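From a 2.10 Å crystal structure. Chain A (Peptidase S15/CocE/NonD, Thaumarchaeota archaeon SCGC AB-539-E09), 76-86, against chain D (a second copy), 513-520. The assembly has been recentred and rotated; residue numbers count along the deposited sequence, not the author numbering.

Chain A (76-86) LRFNSSSLSMV
Chain D (513-520) DEVPENPK

Two copies of one protein meet here mostly through loops, burying 415 Å² over both sides. Chain A folds back on itself: Arg A77 N donates to Val A86 O at 2.8 Å, and Phe A78 N bonds weakly to Met A85 O at 3.2 Å, so the beginning and end of the stretch lie side by side. Chain D is loop until a 3-10 segment begins at Pro D519. The nearest CA atoms are those of Met A85 and Pro D516, 5.3 Å apart.

The CA-to-CB bond of Arg A77 (phi/psi -50/-46) points toward chain D, with chi1 to chi3 all t and chi4 -159°. This extended chain carries the guanidinium to a backbone carbonyl: NH1 donates to Pro D516 O at 2.8 Å with an angle of 162°, the oxygen lying at the edge of the group, near its plane, where the N-H bonds point.

Phe A78 (-133/145, chi1 m, chi2 -81°) sets its CZ 3.5 Å from CG of Pro D519 (-55/-36, C-gamma exo), an oblique apolar contact between an aromatic ring and a compact proline. The CA-to-CB bond of Asn A79 (-78/80, chi1 t) points away, but its carbonyl still takes part: a water lies 3.1 Å from Asn A79 O, a weak bond, and 2.7 Å from Glu D514 OE2.

Ser A80 (-121/162, chi1 t) is buried, its CA-to-CB bond toward chain D. Its OG donates to Glu D514 OE1 at 2.6 Å, a short bond to a carboxylate, while accepting from Ser A82 N at 2.9 Å; a small hydroxyl can do both. Glu D514 (-131/134) reaches it with chi1 m, chi2 t and chi3 -68°.

Past Ser A81 (-91/-5, chi1 p), Ser A82 (-105/133, chi1 t) leads into a weakly bonded helical turn, its carbonyl O accepting from Met A85 N at 3.2 Å. Its OG lies 2.7 Å from Ser A84 OG in a hydrogen bond either could donate. Ser A84 (-61/-27, chi1 p) also binds a second water, OG to water 3.0 Å, which donates to Glu D514 O at 3.0 Å. Ser A84 O rests 3.4 Å from Pro D516 CB.

Met A85 (-96/-20) is buried, its CA-to-CB bond toward chain D and all three chi angles m. Its flexible, polarizable thioether suits a close fit: SD lies 3.4 Å from Pro D516 N and 3.8 Å from Pro D516 CD, and CE is 3.7 Å from Glu D514 OE2. The ring of Pro D516 (-65/-30, C-gamma endo) thus meets Ser A84 O and Met A85, and its carbonyl accepts from Arg A77.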

# COMPACT_ATOMS: atom_id res chain seq x y z
N LEU A 76 -17.77 -14.52 -17.93
CA LEU A 76 -18.14 -14.36 -16.53
C LEU A 76 -17.01 -13.66 -15.75
O LEU A 76 -16.54 -14.18 -14.74
CB LEU A 76 -18.53 -15.71 -15.89
CG LEU A 76 -19.43 -15.62 -14.65
CD1 LEU A 76 -20.89 -15.34 -15.04
CD2 LEU A 76 -19.32 -16.87 -13.80
N ARG A 77 -16.60 -12.45 -16.24
CA ARG A 77 -15.57 -11.61 -15.58
C ARG A 77 -15.94 -11.45 -14.10
O ARG A 77 -15.10 -11.67 -13.22
CB ARG A 77 -15.49 -10.24 -16.28
CG ARG A 77 -14.20 -9.48 -15.99
CD ARG A 77 -14.33 -8.00 -16.32
NE ARG A 77 -13.38 -7.21 -15.54
CZ ARG A 77 -13.51 -5.91 -15.30
NH1 ARG A 77 -14.54 -5.24 -15.79
NH2 ARG A 77 -12.60 -5.27 -14.58
N PHE A 78 -17.23 -11.17 -13.84
CA PHE A 78 -17.86 -11.14 -12.54
C PHE A 78 -19.16 -11.93 -12.63
O PHE A 78 -19.79 -11.95 -13.69
CB PHE A 78 -18.11 -9.69 -12.08
CG PHE A 78 -16.82 -8.92 -11.84
CD1 PHE A 78 -16.12 -9.07 -10.65
CD2 PHE A 78 -16.28 -8.11 -12.83
CE1 PHE A 78 -14.91 -8.40 -10.44
CE2 PHE A 78 -15.07 -7.44 -12.62
CZ PHE A 78 -14.39 -7.60 -11.44
N ASN A 79 -19.55 -12.64 -11.56
CA ASN A 79 -20.79 -13.42 -11.54
C ASN A 79 -21.95 -12.45 -11.33
O ASN A 79 -22.43 -12.27 -10.21
CB ASN A 79 -20.74 -14.49 -10.45
CG ASN A 79 -21.82 -15.54 -10.56
OD1 ASN A 79 -22.58 -15.61 -11.54
ND2 ASN A 79 -21.91 -16.39 -9.56
N SER A 80 -22.35 -11.77 -12.42
CA SER A 80 -23.31 -10.68 -12.35
C SER A 80 -24.58 -10.89 -13.18
O SER A 80 -24.62 -11.71 -14.10
CB SER A 80 -22.63 -9.39 -12.79
OG SER A 80 -23.53 -8.30 -12.89
N SER A 81 -25.62 -10.09 -12.84
CA SER A 81 -26.91 -10.03 -13.52
C SER A 81 -26.86 -8.97 -14.63
O SER A 81 -27.81 -8.83 -15.40
CB SER A 81 -28.02 -9.71 -12.52
OG SER A 81 -27.75 -8.51 -11.82
N SER A 82 -25.74 -8.23 -14.70
CA SER A 82 -25.52 -7.16 -15.67
C SER A 82 -24.56 -7.61 -16.77
O SER A 82 -23.50 -8.17 -16.48
CB SER A 82 -24.98 -5.91 -14.97
OG SER A 82 -24.73 -4.85 -15.87
N LEU A 83 -24.92 -7.34 -18.05
CA LEU A 83 -24.11 -7.70 -19.22
C LEU A 83 -22.75 -6.99 -19.21
O LEU A 83 -21.74 -7.59 -19.56
CB LEU A 83 -24.87 -7.39 -20.53
CG LEU A 83 -24.13 -7.69 -21.86
CD1 LEU A 83 -23.84 -9.19 -22.02
CD2 LEU A 83 -24.90 -7.16 -23.04
N SER A 84 -22.74 -5.72 -18.75
CA SER A 84 -21.53 -4.89 -18.66
C SER A 84 -20.46 -5.50 -17.73
O SER A 84 -19.28 -5.21 -17.90
CB SER A 84 -21.91 -3.50 -18.16
OG SER A 84 -22.55 -3.57 -16.90
N MET A 85 -20.89 -6.31 -16.74
CA MET A 85 -20.00 -6.89 -15.72
C MET A 85 -19.51 -8.31 -16.03
O MET A 85 -18.52 -8.74 -15.42
CB MET A 85 -20.72 -6.90 -14.35
CG MET A 85 -21.06 -5.52 -13.82
SD MET A 85 -19.61 -4.58 -13.27
CE MET A 85 -19.19 -5.48 -11.76
N VAL A 86 -20.19 -9.05 -16.92
CA VAL A 86 -19.82 -10.45 -17.23
C VAL A 86 -18.79 -10.55 -18.37
O VAL A 86 -18.03 -11.51 -18.43
CB VAL A 86 -21.05 -11.36 -17.51
CG1 VAL A 86 -21.87 -11.59 -16.24
CG2 VAL A 86 -21.92 -10.81 -18.64
N ASP D 513 -25.10 0.57 -9.47
CA ASP D 513 -25.03 -0.54 -8.50
C ASP D 513 -23.73 -1.34 -8.67
O ASP D 513 -23.11 -1.75 -7.68
CB ASP D 513 -26.24 -1.47 -8.66
CG ASP D 513 -27.59 -0.84 -8.34
OD1 ASP D 513 -27.61 0.34 -7.92
OD2 ASP D 513 -28.62 -1.53 -8.50
N GLU D 514 -23.32 -1.55 -9.94
CA GLU D 514 -22.08 -2.23 -10.32
C GLU D 514 -21.34 -1.38 -11.36
O GLU D 514 -21.97 -0.87 -12.29
CB GLU D 514 -22.38 -3.63 -10.86
CG GLU D 514 -22.76 -4.63 -9.78
CD GLU D 514 -22.78 -6.07 -10.22
OE1 GLU D 514 -23.67 -6.43 -11.03
OE2 GLU D 514 -21.93 -6.86 -9.74
N VAL D 515 -20.03 -1.20 -11.18
CA VAL D 515 -19.20 -0.37 -12.07
C VAL D 515 -18.12 -1.24 -12.74
O VAL D 515 -17.17 -1.65 -12.07
CB VAL D 515 -18.60 0.85 -11.31
CG1 VAL D 515 -17.77 1.74 -12.24
CG2 VAL D 515 -19.69 1.67 -10.62
N PRO D 516 -18.24 -1.54 -14.06
CA PRO D 516 -17.25 -2.43 -14.71
C PRO D 516 -15.83 -1.86 -14.78
O PRO D 516 -14.87 -2.63 -14.74
CB PRO D 516 -17.84 -2.65 -16.11
CG PRO D 516 -18.78 -1.51 -16.33
CD PRO D 516 -19.33 -1.17 -14.99
N GLU D 517 -15.69 -0.52 -14.87
CA GLU D 517 -14.40 0.17 -14.94
C GLU D 517 -13.63 0.08 -13.60
O GLU D 517 -12.40 0.06 -13.61
CB GLU D 517 -14.59 1.64 -15.33
CG GLU D 517 -15.27 1.85 -16.69
CD GLU D 517 -16.79 1.89 -16.70
OE1 GLU D 517 -17.36 2.11 -17.79
OE2 GLU D 517 -17.40 1.69 -15.62
N ASN D 518 -14.36 0.06 -12.47
CA ASN D 518 -13.81 -0.02 -11.11
C ASN D 518 -14.87 -0.63 -10.17
O ASN D 518 -15.71 0.10 -9.64
CB ASN D 518 -13.35 1.37 -10.61
CG ASN D 518 -12.44 1.34 -9.40
OD1 ASN D 518 -12.21 0.29 -8.78
ND2 ASN D 518 -11.90 2.49 -9.05
N PRO D 519 -14.87 -1.98 -10.00
CA PRO D 519 -15.94 -2.63 -9.20
C PRO D 519 -16.11 -2.10 -7.78
O PRO D 519 -17.25 -2.00 -7.33
CB PRO D 519 -15.52 -4.10 -9.19
CG PRO D 519 -14.73 -4.27 -10.43
CD PRO D 519 -13.98 -2.99 -10.61
N LYS D 520 -15.01 -1.73 -7.09
CA LYS D 520 -15.07 -1.21 -5.72
C LYS D 520 -15.85 0.13 -5.62
O LYS D 520 -16.08 0.62 -4.51
CB LYS D 520 -13.66 -1.08 -5.10
CG LYS D 520 -12.81 0.06 -5.68
CD LYS D 520 -11.50 0.25 -4.93
CE LYS D 520 -10.56 1.21 -5.64
NZ LYS D 520 -11.07 2.61 -5.61
O HOH W 1 -21.21 -9.48 -9.61
O HOH W 2 -23.36 -1.50 -14.85